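Local coordinates for MAGE domain-containing protein (Xenopus laevis, PDB 7DG2) that binds Nse4 together with Nse1 as the MAGE-family Nse3 subunit of the Smc5/6 complex, and so helps to shape the Nse4 chain, at the interface of chains A and B. Sequence-based numbering; all coordinates share one arbitrary frame. Chains: chain A, MAGE domain-containing protein; chain B, Non-structural maintenance of chromosomes element 4.

The interface of chains A and B. Residues chain A 24, 27, 64, 78-79; chain B 65-67.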
# COMPACT_ATOMS: atom_id res chain seq x y z
N ASP A 24 4.70 -4.65 8.78
CA ASP A 24 4.88 -5.26 7.47
C ASP A 24 4.96 -4.22 6.35
O ASP A 24 5.18 -4.60 5.20
CB ASP A 24 3.71 -6.23 7.17
CG ASP A 24 4.00 -7.17 5.98
OD1 ASP A 24 5.10 -7.76 5.95
OD2 ASP A 24 3.11 -7.34 5.11
N LYS A 27 7.96 -4.56 4.29
CA LYS A 27 8.39 -5.95 4.15
C LYS A 27 9.69 -6.23 4.89
O LYS A 27 10.48 -7.09 4.49
CB LYS A 27 8.50 -6.36 2.67
CG LYS A 27 7.17 -6.27 1.92
CD LYS A 27 6.11 -7.17 2.55
CE LYS A 27 4.76 -7.00 1.84
NZ LYS A 27 3.72 -7.92 2.40
N PHE A 64 -4.20 -13.77 5.45
CA PHE A 64 -2.75 -13.66 5.62
C PHE A 64 -2.25 -14.78 6.52
O PHE A 64 -2.87 -15.08 7.54
CB PHE A 64 -2.32 -12.35 6.29
CG PHE A 64 -2.60 -11.10 5.51
CD1 PHE A 64 -3.10 -11.14 4.22
CD2 PHE A 64 -2.31 -9.87 6.08
CE1 PHE A 64 -3.33 -9.96 3.51
CE2 PHE A 64 -2.55 -8.69 5.39
CZ PHE A 64 -3.06 -8.74 4.10
N LEU A 78 4.52 -12.06 6.75
CA LEU A 78 3.14 -12.33 6.40
C LEU A 78 3.10 -12.72 4.92
O LEU A 78 3.60 -11.98 4.08
CB LEU A 78 2.25 -11.10 6.64
CG LEU A 78 2.12 -10.61 8.08
CD1 LEU A 78 1.32 -9.31 8.10
CD2 LEU A 78 1.45 -11.67 8.96
N THR A 79 2.51 -13.88 4.62
CA THR A 79 2.34 -14.32 3.23
C THR A 79 0.85 -14.47 2.92
O THR A 79 0.00 -14.46 3.82
CB THR A 79 3.06 -15.65 2.95
OG1 THR A 79 2.46 -16.69 3.73
CG2 THR A 79 4.55 -15.54 3.28
N THR B 65 1.49 -10.24 0.38
CA THR B 65 0.31 -9.59 0.95
C THR B 65 0.34 -8.10 0.67
O THR B 65 1.42 -7.49 0.66
CB THR B 65 0.23 -9.80 2.46
OG1 THR B 65 1.43 -9.33 3.07
CG2 THR B 65 0.05 -11.28 2.78
N PRO B 66 -0.81 -7.49 0.43
CA PRO B 66 -0.89 -6.03 0.45
C PRO B 66 -0.64 -5.54 1.86
O PRO B 66 -0.69 -6.30 2.83
CB PRO B 66 -2.33 -5.74 0.01
CG PRO B 66 -3.09 -6.94 0.50
CD PRO B 66 -2.15 -8.12 0.29
N THR B 67 -0.34 -4.24 1.96
CA THR B 67 -0.01 -3.63 3.24
C THR B 67 -1.03 -2.53 3.56
O THR B 67 -1.65 -1.95 2.66
CB THR B 67 1.43 -3.05 3.24
OG1 THR B 67 1.64 -2.23 2.07
CG2 THR B 67 2.46 -4.19 3.24
O HOH W 1 4.20 -10.65 1.77
O HOH W 2 0.46 -6.87 5.30
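A:Lys27 and A:Phe64 take hold of B:Thr65 from different sides, the lysine at its oxygens and the ring at its methyl, where an extended Nse4 segment crosses the MAGE homology domain of Nse3. The amino group NZ of A:Lys27 donates to the carbonyl B:Thr65 O at 2.9 Å. The angle at that oxygen is 127°, and the donor is tilted 29° from the carbonyl plane. NZ also lies 2.8 Å from the hydroxyl B:Thr65 OG1, a hydrogen-bonding distance, so the amino group spans the backbone and side-chain oxygens of one residue. The lysine chain bends at chi2 (-59°) and then runs extended, which carries NZ across to the threonine.

On the Nse3 side, A:Asp24 OD2 forms a salt bridge with A:Lys27 NZ at 2.8 Å, met on the syn side of the carboxylate; this probably steadies the amino group and offsets its charge. An alanine in place of A:Lys27 would probably leave the B:Thr65 carbonyl without its charged donor and A:Asp24 without its countercharge.

Methyl CG2 of B:Thr65 lies over one face of the A:Phe64 ring, its bond to CB running along the face, 3.8 Å from the centroid and offset toward the rim, a CH-pi contact. The same methyl rests against the backbone of A:Thr79, in strand 75-80. B:Pro66 continues along the ring, its CD 3.9 Å from A:Phe64 CE1, while CG2 of B:Thr67 packs near the aspartate backbone and A:Lys27 CE.

Two waters complete the seam. Water 1 joins the lysine amino group to A:Leu78 O and to the backbone N of B:Thr65, the last bond nearly straight. Water 2 bridges A:Asp24 OD2 to B:Pro66 O, 2.8 Å from the latter, tying the carboxylate to the Nse4 backbone.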